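Local structure of putative solute-binding component of ABC transporter (Clostridium phytofermentans, 4YS6) at residues N76-E86 / I98-V109. The protein binds beta-D-glucopyranose between its two lobes and is probably the sugar-binding component of an ABC transporter. Residues are numbered along the deposited sequence; the frame is centred on the assembly and turned at random.
Sequences NDVQTQVSQIE and IASIEGDSLGTV. With NA (sodium ion), chain G.
Two donors grip Gln81 OE1: the backbone N of Ile101, 3.0 Å away and lying in the carbonyl plane on a lone pair, and a water that donates to it at 2.9 Å. The other half of the same amide gives NE2 to Ala99 O, 3.0 Å, close to its own plane but 45° above the plane of the acceptor carbonyl. With CG anti to the backbone N (chi1 -179°) and an extended chain beyond it, Gln81 carries its amide from the helix to the backbone leaving strand 95-98, and bonds at both ends fix the amide's rotation. The water also accepts from Glu102 N and donates to Ser105 OG, while that hydroxyl gives its own proton to Glu102 O at 2.7 Å, closing the type I turn 102-105 alongside the main-chain bond from Ser105 N.

Apolar groups border this polar core. The CD1 of Ile101 presses on the Asn76-Asp77 peptide, 3.5 Å from Asp77 N, just ahead of the helix. Val78 straddles the turn, CG1 against Ser105 CB and CG2 over the carboxylate end of Glu102. Farther along, Ile85 CD1 meets Ile98 CD1 tip to tip at 3.8 Å and also touches Leu106 CD1, while its CG2 packs on Val109 CG2 at 3.6 Å.

At the helix start Asp77 OD1 binds a sodium ion, which Ser75 O also ligates. The contact joins helix 78-90 to the start of helix 107-115 beside parallel strands 38-43 and 95-98, within one alpha/beta lobe of the periplasmic-binding-protein fold.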
ATOM      1  N   ASN A  76       6.599 -12.178   4.996  1.00 16.85           N
ATOM      2  CA  ASN A  76       5.180 -12.032   5.362  1.00 14.91           C
ATOM      3  C   ASN A  76       4.724 -13.017   6.440  1.00 15.16           C
ATOM      4  O   ASN A  76       3.528 -13.337   6.565  1.00 17.49           O
ATOM      5  CB  ASN A  76       4.287 -12.155   4.106  1.00 17.00           C
ATOM      6  CG  ASN A  76       3.681 -10.832   3.680  1.00 23.14           C
ATOM      7  OD1 ASN A  76       4.072  -9.770   4.157  1.00 21.13           O
ATOM      8  ND2 ASN A  76       2.731 -10.894   2.749  1.00 20.47           N
ATOM      9  N   ASP A  77       5.667 -13.479   7.249  1.00 15.47           N
ATOM     10  CA  ASP A  77       5.380 -14.358   8.377  1.00 16.27           C
ATOM     11  C   ASP A  77       5.499 -13.563   9.683  1.00 19.51           C
ATOM     12  O   ASP A  77       6.588 -13.102  10.030  1.00 16.41           O
ATOM     13  CB  ASP A  77       6.342 -15.548   8.357  1.00 17.59           C
ATOM     14  CG  ASP A  77       6.026 -16.536   7.248  1.00 28.35           C
ATOM     15  OD1 ASP A  77       4.888 -16.514   6.748  1.00 23.32           O
ATOM     16  OD2 ASP A  77       6.908 -17.345   6.878  1.00 23.51           O
ATOM     17  N   VAL A  78       4.382 -13.386  10.391  1.00 16.55           N
ATOM     18  CA  VAL A  78       4.348 -12.529  11.576  1.00 18.34           C
ATOM     19  C   VAL A  78       5.338 -12.962  12.657  1.00 16.56           C
ATOM     20  O   VAL A  78       6.035 -12.119  13.231  1.00 17.81           O
ATOM     21  CB  VAL A  78       2.923 -12.469  12.156  1.00 19.17           C
ATOM     22  CG1 VAL A  78       2.888 -11.766  13.523  1.00 21.20           C
ATOM     23  CG2 VAL A  78       2.019 -11.754  11.184  1.00 21.87           C
ATOM     24  N   GLN A  79       5.432 -14.257  12.946  1.00 17.23           N
ATOM     25  CA  GLN A  79       6.322 -14.688  14.020  1.00 17.90           C
ATOM     26  C   GLN A  79       7.785 -14.451  13.639  1.00 17.71           C
ATOM     27  O   GLN A  79       8.634 -14.191  14.508  1.00 18.02           O
ATOM     28  CB  GLN A  79       6.080 -16.155  14.374  1.00 19.73           C
ATOM     29  CG  GLN A  79       6.928 -16.634  15.522  1.00 30.99           C
ATOM     30  CD  GLN A  79       6.752 -15.777  16.755  1.00 42.13           C
ATOM     31  OE1 GLN A  79       7.728 -15.357  17.383  1.00 50.62           O
ATOM     32  NE2 GLN A  79       5.503 -15.499  17.101  1.00 39.66           N
ATOM     33  N   THR A  80       8.080 -14.504  12.344  1.00 17.96           N
ATOM     34  CA  THR A  80       9.433 -14.219  11.886  1.00 17.17           C
ATOM     35  C   THR A  80       9.748 -12.755  12.134  1.00 16.56           C
ATOM     36  O   THR A  80      10.842 -12.425  12.582  1.00 16.76           O
ATOM     37  CB  THR A  80       9.623 -14.572  10.399  1.00 17.87           C
ATOM     38  OG1 THR A  80       9.574 -16.000  10.270  1.00 24.41           O
ATOM     39  CG2 THR A  80      10.982 -14.059   9.886  1.00 21.64           C
ATOM     40  N   GLN A  81       8.799 -11.873  11.843  1.00 15.92           N
ATOM     41  CA  GLN A  81       9.045 -10.463  12.066  1.00 15.44           C
ATOM     42  C   GLN A  81       9.223 -10.170  13.549  1.00 15.86           C
ATOM     43  O   GLN A  81      10.097  -9.389  13.927  1.00 15.84           O
ATOM     44  CB  GLN A  81       7.924  -9.616  11.484  1.00 14.83           C
ATOM     45  CG  GLN A  81       8.193  -8.136  11.690  1.00 14.44           C
ATOM     46  CD  GLN A  81       7.312  -7.292  10.803  1.00 13.90           C
ATOM     47  OE1 GLN A  81       6.092  -7.248  10.974  1.00 13.91           O
ATOM     48  NE2 GLN A  81       7.923  -6.643   9.836  1.00 13.71           N
ATOM     49  N   VAL A  82       8.414 -10.800  14.397  1.00 16.35           N
ATOM     50  CA  VAL A  82       8.588 -10.652  15.831  1.00 18.88           C
ATOM     51  C   VAL A  82       9.990 -11.096  16.285  1.00 19.10           C
ATOM     52  O   VAL A  82      10.663 -10.385  17.045  1.00 18.42           O
ATOM     53  CB  VAL A  82       7.514 -11.448  16.606  1.00 19.78           C
ATOM     54  CG1 VAL A  82       7.838 -11.470  18.092  1.00 24.81           C
ATOM     55  CG2 VAL A  82       6.139 -10.840  16.352  1.00 21.20           C
ATOM     56  N   SER A  83      10.435 -12.261  15.821  1.00 17.99           N
ATOM     57  CA  SER A  83      11.755 -12.753  16.191  1.00 20.00           C
ATOM     58  C   SER A  83      12.863 -11.854  15.652  1.00 18.17           C
ATOM     59  O   SER A  83      13.877 -11.649  16.325  1.00 21.65           O
ATOM     60  CB  SER A  83      11.934 -14.180  15.696  1.00 30.82           C
ATOM     61  OG  SER A  83      11.015 -15.011  16.362  1.00 31.48           O
ATOM     62  N   GLN A  84      12.673 -11.300  14.459  1.00 17.41           N
ATOM     63  CA  GLN A  84      13.675 -10.400  13.898  1.00 18.15           C
ATOM     64  C   GLN A  84      13.813  -9.144  14.734  1.00 17.10           C
ATOM     65  O   GLN A  84      14.922  -8.712  15.009  1.00 18.44           O
ATOM     66  CB  GLN A  84      13.345 -10.049  12.455  1.00 18.36           C
ATOM     67  CG  GLN A  84      13.547 -11.236  11.540  1.00 21.26           C
ATOM     68  CD  GLN A  84      13.132 -10.974  10.113  1.00 18.83           C
ATOM     69  OE1 GLN A  84      12.301 -10.103   9.835  1.00 18.86           O
ATOM     70  NE2 GLN A  84      13.697 -11.759   9.192  1.00 18.76           N
ATOM     71  N   ILE A  85      12.693  -8.578  15.173  1.00 16.78           N
ATOM     72  CA  ILE A  85      12.730  -7.391  16.028  1.00 16.58           C
ATOM     73  C   ILE A  85      13.357  -7.711  17.392  1.00 17.47           C
ATOM     74  O   ILE A  85      14.189  -6.946  17.878  1.00 19.07           O
ATOM     75  CB  ILE A  85      11.314  -6.799  16.174  1.00 16.17           C
ATOM     76  CG1 ILE A  85      10.849  -6.315  14.807  1.00 15.39           C
ATOM     77  CG2 ILE A  85      11.273  -5.632  17.181  1.00 19.36           C
ATOM     78  CD1 ILE A  85       9.361  -6.100  14.693  1.00 22.16           C
ATOM     79  N   GLU A  86      13.010  -8.860  17.984  1.00 18.06           N
ATOM     80  CA  GLU A  86      13.664  -9.305  19.206  1.00 19.30           C
ATOM     81  C   GLU A  86      15.179  -9.347  19.039  1.00 21.31           C
ATOM     82  O   GLU A  86      15.913  -8.936  19.937  1.00 22.41           O
ATOM     83  CB  GLU A  86      13.150 -10.692  19.632  1.00 19.72           C
ATOM     84  CG  GLU A  86      11.824 -10.630  20.352  1.00 27.81           C
ATOM     85  CD  GLU A  86      11.240 -11.996  20.672  1.00 46.51           C
ATOM     86  OE1 GLU A  86      11.731 -13.011  20.133  1.00 39.03           O
ATOM     87  OE2 GLU A  86      10.276 -12.045  21.465  1.00 56.53           O
ATOM     88  N   ILE A  98       9.940   0.088  11.580  1.00 13.16           N
ATOM     89  CA  ILE A  98       9.203  -1.154  11.361  1.00 11.68           C
ATOM     90  C   ILE A  98       8.056  -0.994  10.410  1.00 11.34           C
ATOM     91  O   ILE A  98       7.155  -0.197  10.645  1.00 11.53           O
ATOM     92  CB  ILE A  98       8.644  -1.736  12.695  1.00 11.86           C
ATOM     93  CG1 ILE A  98       9.787  -2.039  13.652  1.00 15.68           C
ATOM     94  CG2 ILE A  98       7.813  -2.982  12.438  1.00 14.37           C
ATOM     95  CD1 ILE A  98       9.343  -2.340  15.007  1.00 17.73           C
ATOM     96  N   ALA A  99       8.097  -1.775   9.333  1.00 12.66           N
ATOM     97  CA  ALA A  99       6.985  -1.909   8.408  1.00 11.58           C
ATOM     98  C   ALA A  99       6.297  -3.244   8.718  1.00 12.57           C
ATOM     99  O   ALA A  99       6.748  -4.306   8.293  1.00 14.30           O
ATOM    100  CB  ALA A  99       7.462  -1.857   6.978  1.00 14.80           C
ATOM    101  N   SER A 100       5.242  -3.184   9.515  1.00 12.41           N
ATOM    102  CA  SER A 100       4.638  -4.372  10.100  1.00 12.02           C
ATOM    103  C   SER A 100       3.805  -5.161   9.104  1.00 14.87           C
ATOM    104  O   SER A 100       3.193  -4.598   8.194  1.00 13.84           O
ATOM    105  CB  SER A 100       3.774  -3.970  11.300  1.00 13.99           C
ATOM    106  OG  SER A 100       2.717  -3.147  10.897  1.00 19.65           O
ATOM    107  N   ILE A 101       3.792  -6.480   9.270  1.00 12.34           N
ATOM    108  CA  ILE A 101       2.932  -7.337   8.465  1.00 15.19           C
ATOM    109  C   ILE A 101       1.505  -7.177   8.946  1.00 17.15           C
ATOM    110  O   ILE A 101       0.603  -6.859   8.162  1.00 21.65           O
ATOM    111  CB  ILE A 101       3.365  -8.795   8.552  1.00 14.37           C
ATOM    112  CG1 ILE A 101       4.784  -8.955   7.988  1.00 13.80           C
ATOM    113  CG2 ILE A 101       2.424  -9.687   7.749  1.00 14.29           C
ATOM    114  CD1 ILE A 101       5.424 -10.225   8.385  1.00 14.59           C
ATOM    115  N   GLU A 102       1.322  -7.385  10.248  1.00 15.29           N
ATOM    116  CA  GLU A 102       0.029  -7.238  10.898  1.00 15.91           C
ATOM    117  C   GLU A 102       0.148  -6.150  11.958  1.00 16.51           C
ATOM    118  O   GLU A 102       0.938  -6.269  12.881  1.00 15.87           O
ATOM    119  CB  GLU A 102      -0.423  -8.551  11.533  1.00 20.28           C
ATOM    120  CG  GLU A 102      -0.876  -9.578  10.516  1.00 44.11           C
ATOM    121  CD  GLU A 102      -1.432 -10.840  11.161  1.00 67.26           C
ATOM    122  OE1 GLU A 102      -1.629 -10.848  12.398  1.00 66.06           O
ATOM    123  OE2 GLU A 102      -1.674 -11.824  10.426  1.00 78.00           O
ATOM    124  N   GLY A 103      -0.644  -5.097  11.813  1.00 17.76           N
ATOM    125  CA  GLY A 103      -0.513  -3.921  12.669  1.00 15.61           C
ATOM    126  C   GLY A 103      -0.647  -4.150  14.163  1.00 18.81           C
ATOM    127  O   GLY A 103      -0.018  -3.440  14.948  1.00 20.13           O
ATOM    128  N   ASP A 104      -1.453  -5.121  14.571  1.00 17.39           N
ATOM    129  CA  ASP A 104      -1.645  -5.375  16.015  1.00 21.56           C
ATOM    130  C   ASP A 104      -0.849  -6.564  16.585  1.00 21.00           C
ATOM    131  O   ASP A 104      -1.095  -6.986  17.709  1.00 23.77           O
ATOM    132  CB  ASP A 104      -3.143  -5.563  16.301  1.00 27.96           C
ATOM    133  CG  ASP A 104      -3.760  -6.716  15.529  1.00 49.08           C
ATOM    134  OD1 ASP A 104      -3.091  -7.284  14.640  1.00 53.04           O
ATOM    135  OD2 ASP A 104      -4.938  -7.035  15.803  1.00 59.51           O
ATOM    136  N   SER A 105       0.136  -7.066  15.845  1.00 16.87           N
ATOM    137  CA  SER A 105       0.843  -8.271  16.246  1.00 16.25           C
ATOM    138  C   SER A 105       2.134  -8.091  17.044  1.00 19.67           C
ATOM    139  O   SER A 105       2.733  -9.072  17.466  1.00 23.42           O
ATOM    140  CB  SER A 105       1.191  -9.077  14.997  1.00 19.11           C
ATOM    141  OG  SER A 105       2.099  -8.328  14.193  1.00 22.55           O
ATOM    142  N   LEU A 106       2.579  -6.853  17.211  1.00 18.52           N
ATOM    143  CA  LEU A 106       3.910  -6.574  17.728  1.00 16.13           C
ATOM    144  C   LEU A 106       3.903  -5.985  19.135  1.00 22.31           C
ATOM    145  O   LEU A 106       4.922  -5.511  19.629  1.00 18.76           O
ATOM    146  CB  LEU A 106       4.635  -5.605  16.778  1.00 16.39           C
ATOM    147  CG  LEU A 106       4.782  -6.046  15.322  1.00 17.71           C
ATOM    148  CD1 LEU A 106       5.570  -5.051  14.481  1.00 19.77           C
ATOM    149  CD2 LEU A 106       5.434  -7.407  15.246  1.00 23.30           C
ATOM    150  N   GLY A 107       2.756  -6.034  19.805  1.00 19.29           N
ATOM    151  CA  GLY A 107       2.632  -5.372  21.091  1.00 20.22           C
ATOM    152  C   GLY A 107       3.636  -5.835  22.132  1.00 20.16           C
ATOM    153  O   GLY A 107       4.195  -5.030  22.867  1.00 22.23           O
ATOM    154  N   THR A 108       3.861  -7.138  22.211  1.00 21.33           N
ATOM    155  CA  THR A 108       4.774  -7.658  23.204  1.00 24.46           C
ATOM    156  C   THR A 108       6.201  -7.194  22.953  1.00 22.62           C
ATOM    157  O   THR A 108       6.868  -6.719  23.862  1.00 22.07           O
ATOM    158  CB  THR A 108       4.732  -9.197  23.236  1.00 35.70           C
ATOM    159  OG1 THR A 108       3.403  -9.615  23.562  1.00 36.70           O
ATOM    160  CG2 THR A 108       5.683  -9.736  24.274  1.00 38.17           C
ATOM    161  N   VAL A 109       6.672  -7.320  21.719  1.00 20.96           N
ATOM    162  CA  VAL A 109       8.059  -6.995  21.454  1.00 21.10           C
ATOM    163  C   VAL A 109       8.275  -5.498  21.490  1.00 20.23           C
ATOM    164  O   VAL A 109       9.346  -5.021  21.866  1.00 20.77           O
ATOM    165  CB  VAL A 109       8.536  -7.590  20.099  1.00 24.38           C
ATOM    166  CG1 VAL A 109       7.826  -6.957  18.929  1.00 23.28           C
ATOM    167  CG2 VAL A 109      10.040  -7.456  19.971  1.00 33.93           C
TER
HETATM  168 NA    NA G 406       4.883 -16.162   4.307  1.00 32.36          NA
HETATM  169  O   HOH W   1       2.773 -15.783   4.548  1.00 41.53           O
HETATM  170  O   HOH W   2       6.802 -17.821   4.305  1.00 27.91           O
HETATM  171  O   HOH W   3       3.629  -8.284  12.005  1.00 18.02           O
HETATM  172  O   HOH W   4       6.283 -15.938   2.412  1.00 33.57           O